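Beta-agarase (Persicobacter, PDB 6AII) is a GH16-family beta-agarase that breaks agar down to neoagarobiose, probably by hydrolysing the beta-1,4 linkages of agarose. Local coordinates at residues K22-M27 with V320-V325; E144-C149 with I219-K224; K224-L229 with G275-M280. All coordinates share one frame; numbering follows the deposited sequence.

Interaction 1 of 3, residues K22-M27 with V320-V325; sequences KLQADM and VYTPEV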
loop_
_atom_site.group_PDB
_atom_site.type_symbol
_atom_site.label_atom_id
_atom_site.label_comp_id
_atom_site.label_asym_id
_atom_site.label_seq_id
_atom_site.Cartn_x
_atom_site.Cartn_y
_atom_site.Cartn_z
ATOM N N LYS A 22 -12.596 -8.597 16.461
ATOM C CA LYS A 22 -13.910 -8.236 16.001
ATOM C C LYS A 22 -13.835 -7.463 14.675
ATOM O O LYS A 22 -13.103 -6.490 14.562
ATOM C CB LYS A 22 -14.622 -7.363 17.044
ATOM C CG LYS A 22 -15.978 -6.849 16.587
ATOM C CD LYS A 22 -16.620 -5.841 17.469
ATOM C CE LYS A 22 -17.956 -5.414 16.902
ATOM N NZ LYS A 22 -18.676 -4.536 17.843
ATOM N N LEU A 23 -14.569 -7.979 13.682
ATOM C CA LEU A 23 -14.538 -7.331 12.346
ATOM C C LEU A 23 -15.029 -5.895 12.420
ATOM O O LEU A 23 -16.089 -5.613 13.039
ATOM C CB LEU A 23 -15.356 -8.141 11.337
ATOM C CG LEU A 23 -15.150 -7.717 9.880
ATOM C CD1 LEU A 23 -13.853 -8.260 9.277
ATOM C CD2 LEU A 23 -16.323 -8.187 9.045
ATOM N N GLN A 24 -14.281 -4.956 11.825
ATOM C CA GLN A 24 -14.750 -3.586 11.682
ATOM C C GLN A 24 -15.515 -3.493 10.368
ATOM O O GLN A 24 -14.932 -3.400 9.266
ATOM C CB GLN A 24 -13.595 -2.585 11.793
ATOM C CG GLN A 24 -14.063 -1.127 11.739
ATOM C CD GLN A 24 -12.976 -0.108 11.969
ATOM O OE1 GLN A 24 -12.035 -0.358 12.737
ATOM N NE2 GLN A 24 -13.101 1.030 11.310
ATOM N N ALA A 25 -16.844 -3.516 10.443
ATOM C CA ALA A 25 -17.667 -3.649 9.209
ATOM C C ALA A 25 -17.438 -2.522 8.178
ATOM O O ALA A 25 -17.511 -2.812 6.988
ATOM C CB ALA A 25 -19.115 -3.703 9.610
ATOM N N ASP A 26 -17.211 -1.287 8.592
ATOM C CA ASP A 26 -17.227 -0.165 7.669
ATOM C C ASP A 26 -15.935 -0.106 6.847
ATOM O O ASP A 26 -15.854 0.657 5.900
ATOM C CB ASP A 26 -17.492 1.159 8.362
ATOM C CG ASP A 26 -16.389 1.729 9.214
ATOM O OD1 ASP A 26 -15.485 0.987 9.626
ATOM O OD2 ASP A 26 -16.506 2.898 9.558
ATOM N N MET A 27 -15.000 -0.959 7.192
ATOM C CA MET A 27 -13.671 -0.950 6.507
ATOM C C MET A 27 -13.359 -2.343 5.956
ATOM O O MET A 27 -12.213 -2.615 5.656
ATOM C CB MET A 27 -12.566 -0.541 7.489
ATOM C CG MET A 27 -12.596 0.926 7.897
ATOM S SD MET A 27 -12.228 1.980 6.493
ATOM C CE MET A 27 -10.432 1.842 6.469
ATOM N N VAL A 320 -10.629 -5.675 8.284
ATOM C CA VAL A 320 -10.157 -4.908 9.397
ATOM C C VAL A 320 -10.744 -5.480 10.699
ATOM O O VAL A 320 -11.950 -5.754 10.699
ATOM C CB VAL A 320 -10.514 -3.426 9.253
ATOM C CG1 VAL A 320 -10.136 -2.655 10.473
ATOM C CG2 VAL A 320 -9.802 -2.834 8.018
ATOM N N TYR A 321 -9.885 -5.658 11.681
ATOM C CA TYR A 321 -10.339 -6.180 12.993
ATOM C C TYR A 321 -9.759 -5.309 14.108
ATOM O O TYR A 321 -8.651 -4.822 14.057
ATOM C CB TYR A 321 -9.927 -7.627 13.257
ATOM C CG TYR A 321 -10.384 -8.672 12.280
ATOM C CD1 TYR A 321 -9.678 -8.902 11.096
ATOM C CD2 TYR A 321 -11.503 -9.440 12.504
ATOM C CE1 TYR A 321 -10.081 -9.859 10.192
ATOM C CE2 TYR A 321 -11.912 -10.376 11.582
ATOM C CZ TYR A 321 -11.179 -10.638 10.447
ATOM O OH TYR A 321 -11.609 -11.609 9.590
ATOM N N THR A 322 -10.536 -5.210 15.216
ATOM C CA THR A 322 -10.093 -4.609 16.437
ATOM C C THR A 322 -10.279 -5.650 17.578
ATOM O O THR A 322 -11.098 -6.530 17.500
ATOM C CB THR A 322 -10.830 -3.292 16.744
ATOM O OG1 THR A 322 -12.192 -3.653 17.031
ATOM C CG2 THR A 322 -10.651 -2.292 15.619
ATOM N N PRO A 323 -9.461 -5.573 18.624
ATOM C CA PRO A 323 -9.455 -6.514 19.732
ATOM C C PRO A 323 -10.629 -6.235 20.670
ATOM O O PRO A 323 -10.946 -5.028 20.916
ATOM C CB PRO A 323 -8.184 -6.277 20.562
ATOM C CG PRO A 323 -7.422 -5.230 19.823
ATOM C CD PRO A 323 -8.318 -4.656 18.773
ATOM N N GLU A 324 -11.247 -7.343 21.131
ATOM C CA GLU A 324 -12.291 -7.214 22.161
ATOM C C GLU A 324 -12.074 -8.306 23.192
ATOM O O GLU A 324 -11.543 -9.332 22.888
ATOM C CB GLU A 324 -13.631 -7.258 21.432
ATOM C CG GLU A 324 -14.599 -8.275 21.842
ATOM C CD GLU A 324 -15.817 -8.246 20.938
ATOM O OE1 GLU A 324 -15.980 -9.255 20.244
ATOM O OE2 GLU A 324 -16.585 -7.248 20.994
ATOM N N VAL A 325 -12.460 -8.007 24.435
ATOM C CA VAL A 325 -12.334 -9.044 25.448
ATOM C C VAL A 325 -13.302 -10.168 25.081
ATOM O O VAL A 325 -14.412 -9.960 24.587
ATOM C CB VAL A 325 -12.596 -8.456 26.858
ATOM C CG1 VAL A 325 -12.590 -9.544 27.908
ATOM C CG2 VAL A 325 -11.634 -7.339 27.189
HETATM O O HOH W 1 -14.097 -3.841 15.023
HETATM O O HOH W 2 -19.157 -6.982 19.948
#
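Leu23 lays its CD1 methyl over one face of the Tyr321 ring, 4.0 Å from the ring centroid and 23° off the normal, a CH-pi contact displaced toward the rim. The two residues form a non-hydrogen-bonded pair between antiparallel strands, while next door Lys22 and Thr322 make the hydrogen-bonded pair: Lys22 N to Thr322 O is 2.8 Å, and Thr322 N returns a bond to Lys22 O. The ladder gains one more rung where the first strand has already ended, where Gln24 N donates to Val320 O at 2.7 Å.

Gln24 is the side chain to trace. Its CB rests against Val320 CG1 at 3.7 Å, and with CG anti to the backbone N (chi1 -176°) and an extended chain it runs alongside that valine. CD still lies by the same methyl, and OE1 reaches Thr322 CG2 at 3.7 Å. At the tip, NE2 donates to the syn lone pair of Asp26 OD1, 2.9 Å away and in the amide plane; NE2 also bonds His113 O, so the amide is fixed in its rotation. The valine's other methyl, CG2, packs on Met27 CB.

An alanine in place of Tyr321 would probably leave Leu23 CD1 without its aromatic support and open a gap beside Trp6 and Val11.

Toward the outer edge the contact turns polar. Lys22 CD passes Glu324 OE2 at 3.8 Å, but NZ stays 4.7 Å from OE2, joined through a water it holds weakly, while Glu324 OE1 bonds Gln20. A second water links Lys22 O to Thr322 OG1. Backbone bonds and apolar packing therefore carry the pairing, and the opposite charges probably add only a long-range, solvent-screened attraction.

Interaction 2 of 3, residues E144-C149 with I219-K224; sequences EEIDIC and IGVYWK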
loop_
_atom_site.group_PDB
_atom_site.type_symbol
_atom_site.label_atom_id
_atom_site.label_comp_id
_atom_site.label_asym_id
_atom_site.label_seq_id
_atom_site.Cartn_x
_atom_site.Cartn_y
_atom_site.Cartn_z
ATOM N N GLU A 144 0.688 11.651 9.556
ATOM C CA GLU A 144 1.057 10.319 10.047
ATOM C C GLU A 144 0.547 9.279 9.047
ATOM O O GLU A 144 -0.585 9.328 8.625
ATOM C CB GLU A 144 0.484 10.017 11.428
ATOM C CG GLU A 144 1.044 10.940 12.506
ATOM C CD GLU A 144 0.465 10.801 13.892
ATOM O OE1 GLU A 144 -0.200 9.770 14.172
ATOM O OE2 GLU A 144 0.720 11.750 14.717
ATOM N N GLU A 145 1.414 8.374 8.644
ATOM C CA GLU A 145 1.129 7.427 7.532
ATOM C C GLU A 145 1.713 6.047 7.884
ATOM O O GLU A 145 2.815 5.955 8.412
ATOM C CB GLU A 145 1.773 8.003 6.275
ATOM C CG GLU A 145 1.861 7.040 5.078
ATOM C CD GLU A 145 2.524 7.600 3.845
ATOM O OE1 GLU A 145 2.461 8.838 3.723
ATOM O OE2 GLU A 145 3.062 6.791 2.991
ATOM N N ILE A 146 1.024 4.979 7.465
ATOM C CA ILE A 146 1.571 3.638 7.553
ATOM C C ILE A 146 1.514 2.990 6.170
ATOM O O ILE A 146 0.486 2.986 5.562
ATOM C CB ILE A 146 0.773 2.825 8.601
ATOM C CG1 ILE A 146 0.969 3.409 9.995
ATOM C CG2 ILE A 146 1.168 1.334 8.536
ATOM C CD1 ILE A 146 -0.041 2.895 11.022
ATOM N N ASP A 147 2.622 2.431 5.718
ATOM C CA ASP A 147 2.681 1.804 4.385
ATOM C C ASP A 147 2.677 0.272 4.560
ATOM O O ASP A 147 3.729 -0.307 4.998
ATOM C CB ASP A 147 3.952 2.205 3.660
ATOM C CG ASP A 147 4.035 3.719 3.576
ATOM O OD1 ASP A 147 3.038 4.334 3.152
ATOM O OD2 ASP A 147 5.046 4.249 4.090
ATOM N N ILE A 148 1.499 -0.300 4.185
ATOM C CA ILE A 148 1.263 -1.704 4.273
ATOM C C ILE A 148 2.055 -2.407 3.163
ATOM O O ILE A 148 2.666 -3.434 3.386
ATOM C CB ILE A 148 -0.221 -2.021 4.287
ATOM C CG1 ILE A 148 -0.872 -1.376 5.526
ATOM C CG2 ILE A 148 -0.453 -3.512 4.304
ATOM C CD1 ILE A 148 -2.354 -1.497 5.599
ATOM N N CYS A 149 1.996 -1.845 1.981
ATOM C CA CYS A 149 2.663 -2.454 0.803
ATOM C C CYS A 149 2.956 -1.346 -0.211
ATOM O O CYS A 149 2.023 -0.672 -0.623
ATOM C CB CYS A 149 1.747 -3.477 0.161
ATOM S SG CYS A 149 2.303 -4.056 -1.501
ATOM N N ILE A 219 -1.307 -8.971 2.545
ATOM C CA ILE A 219 -0.394 -8.096 3.265
ATOM C C ILE A 219 -1.212 -7.339 4.304
ATOM O O ILE A 219 -2.266 -6.778 4.001
ATOM C CB ILE A 219 0.361 -7.120 2.319
ATOM C CG1 ILE A 219 0.847 -7.865 1.096
ATOM C CG2 ILE A 219 1.507 -6.495 3.067
ATOM C CD1 ILE A 219 1.000 -7.067 -0.127
ATOM N N GLY A 220 -0.696 -7.370 5.520
ATOM C CA GLY A 220 -1.401 -6.698 6.598
ATOM C C GLY A 220 -0.498 -6.113 7.651
ATOM O O GLY A 220 0.698 -6.464 7.745
ATOM N N VAL A 221 -1.088 -5.212 8.446
ATOM C CA VAL A 221 -0.340 -4.579 9.561
ATOM C C VAL A 221 -1.196 -4.646 10.818
ATOM O O VAL A 221 -2.393 -4.418 10.718
ATOM C CB VAL A 221 0.059 -3.139 9.234
ATOM C CG1 VAL A 221 -1.137 -2.211 9.133
ATOM C CG2 VAL A 221 1.024 -2.565 10.249
ATOM N N TYR A 222 -0.536 -4.936 11.941
ATOM C CA TYR A 222 -1.136 -4.754 13.245
ATOM C C TYR A 222 -0.543 -3.463 13.807
ATOM O O TYR A 222 0.621 -3.412 14.172
ATOM C CB TYR A 222 -0.868 -5.953 14.161
ATOM C CG TYR A 222 -1.464 -5.890 15.561
ATOM C CD1 TYR A 222 -2.582 -5.103 15.810
ATOM C CD2 TYR A 222 -0.935 -6.667 16.577
ATOM C CE1 TYR A 222 -3.148 -5.078 17.081
ATOM C CE2 TYR A 222 -1.522 -6.673 17.840
ATOM C CZ TYR A 222 -2.609 -5.867 18.078
ATOM O OH TYR A 222 -3.257 -5.802 19.297
ATOM N N TRP A 223 -1.375 -2.438 13.848
ATOM C CA TRP A 223 -1.040 -1.211 14.498
ATOM C C TRP A 223 -1.532 -1.323 15.960
ATOM O O TRP A 223 -2.703 -1.091 16.211
ATOM C CB TRP A 223 -1.671 -0.043 13.759
ATOM C CG TRP A 223 -1.496 1.336 14.327
ATOM C CD1 TRP A 223 -0.641 1.760 15.311
ATOM C CD2 TRP A 223 -2.307 2.469 13.954
ATOM N NE1 TRP A 223 -0.828 3.120 15.491
ATOM C CE2 TRP A 223 -1.863 3.559 14.721
ATOM C CE3 TRP A 223 -3.321 2.656 12.982
ATOM C CZ2 TRP A 223 -2.440 4.838 14.564
ATOM C CZ3 TRP A 223 -3.885 3.911 12.847
ATOM C CH2 TRP A 223 -3.423 4.984 13.623
ATOM N N LYS A 224 -0.653 -1.801 16.785
ATOM C CA LYS A 224 -1.019 -2.319 18.109
ATOM C C LYS A 224 -1.166 -1.154 19.119
ATOM O O LYS A 224 -2.163 -1.066 19.891
ATOM C CB LYS A 224 0.017 -3.311 18.597
ATOM C CG LYS A 224 -0.232 -3.778 20.013
ATOM C CD LYS A 224 0.734 -4.887 20.401
ATOM C CE LYS A 224 0.575 -5.400 21.813
ATOM N NZ LYS A 224 1.497 -6.548 21.975
#
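Ile146 and Trp223 meet obliquely, with the isoleucine's CD1 held over one face of the indole. The methyl sits 4.0 Å from the centroid of the five-membered ring, 23° off its normal, a CH-pi contact nearest to CD2. The same five-membered ring is also fixed at its N-H, Trp223 NE1 donating to Leu276 O.

Two residues on, Ile148 crosses Val221 at about a right angle, CG1 to CG1 at 3.7 Å. Its other branch, CG2, slides past Ile219 in the opposite direction and comes within 3.8 Å of Ile219 CG2. Gly220, between them, has only its CA near that branch. Cys149 then puts SG 3.6 Å from Ile219 CD1; with SG anti to the backbone N (chi1 168°), that torsion brings the sulfur up to the isoleucine's end methyl.

Ile148 and Cys149 both point at the facing strand because a classic beta bulge opposite Val135 breaks the alternation. Ile148 O is buried against Ile219 CG2 at 3.3 Å and has no partner in the model.

No hydrogen bond links the two strands, which run nearly antiparallel but belong to different sheets. Such face-to-face apolar packing is that of the GH16 beta-jelly-roll sandwich. Glu145 and Asp147 open the E-x-D-x-x-E sequence that in GH16 enzymes carries the catalytic residues, and the bulge falls inside it; by family resemblance this is probably the catalytic strand.

Interaction 3 of 3, residues K224-L229 with G275-M280; sequences KDPNHL and GLTKPM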
loop_
_atom_site.group_PDB
_atom_site.type_symbol
_atom_site.label_atom_id
_atom_site.label_comp_id
_atom_site.label_asym_id
_atom_site.label_seq_id
_atom_site.Cartn_x
_atom_site.Cartn_y
_atom_site.Cartn_z
ATOM N N LYS A 224 -0.653 -1.801 16.785
ATOM C CA LYS A 224 -1.019 -2.319 18.109
ATOM C C LYS A 224 -1.166 -1.154 19.119
ATOM O O LYS A 224 -2.163 -1.066 19.891
ATOM C CB LYS A 224 0.017 -3.311 18.597
ATOM C CG LYS A 224 -0.232 -3.778 20.013
ATOM C CD LYS A 224 0.734 -4.887 20.401
ATOM C CE LYS A 224 0.575 -5.400 21.813
ATOM N NZ LYS A 224 1.497 -6.548 21.975
ATOM N N ASP A 225 -0.217 -0.236 19.051
ATOM C CA ASP A 225 -0.184 0.928 19.938
ATOM C C ASP A 225 0.677 1.973 19.242
ATOM O O ASP A 225 1.216 1.723 18.142
ATOM C CB ASP A 225 0.286 0.549 21.359
ATOM C CG ASP A 225 1.718 0.088 21.517
ATOM O OD1 ASP A 225 2.631 0.827 21.116
ATOM O OD2 ASP A 225 1.914 -1.034 22.012
ATOM N N PRO A 226 0.770 3.179 19.815
ATOM C CA PRO A 226 1.428 4.233 19.104
ATOM C C PRO A 226 2.922 3.982 18.855
ATOM O O PRO A 226 3.463 4.706 18.028
ATOM C CB PRO A 226 1.203 5.505 19.967
ATOM C CG PRO A 226 -0.093 5.153 20.676
ATOM C CD PRO A 226 0.083 3.704 21.028
ATOM N N ASN A 227 3.534 3.032 19.533
ATOM C CA ASN A 227 4.931 2.723 19.311
ATOM C C ASN A 227 5.110 1.247 18.908
ATOM O O ASN A 227 6.129 0.644 19.235
ATOM C CB ASN A 227 5.767 3.045 20.562
ATOM C CG ASN A 227 5.871 4.552 20.723
ATOM O OD1 ASN A 227 6.634 5.199 20.006
ATOM N ND2 ASN A 227 5.004 5.110 21.564
ATOM N N HIS A 228 4.154 0.658 18.187
ATOM C CA HIS A 228 4.242 -0.793 17.897
ATOM C C HIS A 228 3.498 -1.106 16.589
ATOM O O HIS A 228 2.244 -1.042 16.550
ATOM C CB HIS A 228 3.744 -1.631 19.069
ATOM C CG HIS A 228 4.078 -3.091 18.916
ATOM N ND1 HIS A 228 5.078 -3.711 19.613
ATOM C CD2 HIS A 228 3.521 -4.071 18.166
ATOM C CE1 HIS A 228 5.132 -5.008 19.320
ATOM N NE2 HIS A 228 4.170 -5.248 18.425
ATOM N N LEU A 229 4.260 -1.591 15.586
ATOM C CA LEU A 229 3.686 -2.016 14.316
ATOM C C LEU A 229 4.231 -3.417 13.985
ATOM O O LEU A 229 5.423 -3.690 14.223
ATOM C CB LEU A 229 4.154 -1.092 13.196
ATOM C CG LEU A 229 3.710 0.352 13.203
ATOM C CD1 LEU A 229 4.368 1.056 12.017
ATOM C CD2 LEU A 229 2.206 0.458 13.134
ATOM N N GLY A 275 3.783 9.296 19.524
ATOM C CA GLY A 275 3.877 8.183 18.553
ATOM C C GLY A 275 2.756 8.260 17.522
ATOM O O GLY A 275 2.214 9.317 17.244
ATOM N N LEU A 276 2.447 7.123 16.885
ATOM C CA LEU A 276 1.454 7.103 15.804
ATOM C C LEU A 276 0.056 6.976 16.416
ATOM O O LEU A 276 -0.278 5.888 16.869
ATOM C CB LEU A 276 1.719 5.877 14.924
ATOM C CG LEU A 276 2.936 5.974 14.018
ATOM C CD1 LEU A 276 3.209 4.625 13.334
ATOM C CD2 LEU A 276 2.728 7.033 12.997
ATOM N N THR A 277 -0.754 8.026 16.394
ATOM C CA THR A 277 -2.048 7.984 17.056
ATOM C C THR A 277 -3.193 8.412 16.175
ATOM O O THR A 277 -4.348 8.189 16.563
ATOM C CB THR A 277 -2.103 8.893 18.305
ATOM O OG1 THR A 277 -1.961 10.256 17.933
ATOM C CG2 THR A 277 -1.043 8.546 19.318
ATOM N N LYS A 278 -2.964 9.144 15.087
ATOM C CA LYS A 278 -4.063 9.829 14.444
ATOM C C LYS A 278 -4.888 8.853 13.595
ATOM O O LYS A 278 -4.292 8.022 12.872
ATOM C CB LYS A 278 -3.533 10.944 13.568
ATOM C CG LYS A 278 -2.920 12.081 14.373
ATOM C CD LYS A 278 -2.325 13.186 13.543
ATOM C CE LYS A 278 -1.905 14.308 14.477
ATOM N NZ LYS A 278 -1.135 15.294 13.710
ATOM N N PRO A 279 -6.193 8.949 13.602
ATOM C CA PRO A 279 -7.022 8.034 12.757
ATOM C C PRO A 279 -6.611 8.155 11.296
ATOM O O PRO A 279 -6.335 9.248 10.834
ATOM C CB PRO A 279 -8.464 8.498 12.947
ATOM C CG PRO A 279 -8.427 9.006 14.388
ATOM C CD PRO A 279 -7.105 9.743 14.470
ATOM N N MET A 280 -6.637 7.006 10.596
ATOM C CA MET A 280 -6.187 6.976 9.232
ATOM C C MET A 280 -7.237 6.392 8.290
ATOM O O MET A 280 -7.950 5.418 8.632
ATOM C CB MET A 280 -4.908 6.164 9.112
ATOM C CG MET A 280 -3.794 6.711 9.939
ATOM S SD MET A 280 -2.240 5.800 9.608
ATOM C CE MET A 280 -1.213 6.541 10.866
#
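The ring of Pro226 overlaps the backbone of Leu276 and the methyl of Thr277. CB is 3.5 Å from Leu276 O, and CG goes on obliquely to the Thr277 methyl, 3.8 Å from CG2. With CG2 anti to its own carbonyl carbon, Thr277 offers the ring that methyl.

The polar part of the contact is made by the backbone. Leu276 N donates to Pro226 O at 2.9 Å with an N-H...O angle of 165°, arriving in the carbonyl plane on a lone pair. In return Pro226 CA makes a CA-H...O contact of 3.3 Å with Leu276 O.

Gly275 has a positive phi of 76°, and a side chain there would run into Pro226 O, so the close approach of the loop here probably relies on the missing side chain. Deeper in, Leu229 and Leu276 cross at about a right angle, CD1 to CD1 at 4.0 Å, and Leu276 continues onto His177 and Val179 of the strand 173-181.

Pro226 and Asn227 form the tip of the hairpin joining strands 217-225 and 228-233, and the contact ties it to the loop running into strand 280-287 of the facing sheet. Asp225 OD1 accepts from Asn227 N at 2.9 Å, an Asx turn, while Asn227 OD1 takes a bond from Asn263 ND2.

The chemistry is thus a single straight backbone bond framed by apolar groups: the turn's carbonyl is satisfied by the loop, the proline supplies a rigid surface beside it, and the leucine pair extends the attachment toward the interior.

All three contacts reach one large antiparallel sheet. Interactions 2 and 3 share Lys224, their centres 9 Å apart, and Glu144 joins them: its OE1 accepts from Thr277 N at 2.9 Å and from Lys278 N at 3.0 Å, tying the bulged strand to the 275-280 loop. Interaction 1 lies farther across the same sheet, strand 118-125 standing between 312-325 and 217-225, its centre 15 Å from that of interaction 2, touching it where Pro323 CG meets Tyr222 OH at 4.2 Å. The calcium ion, at a site that includes Asp5, Asp30 and Asp316, is about 13 Å from the Leu23 side chain, whereas the probable catalytic strand belongs to interaction 2.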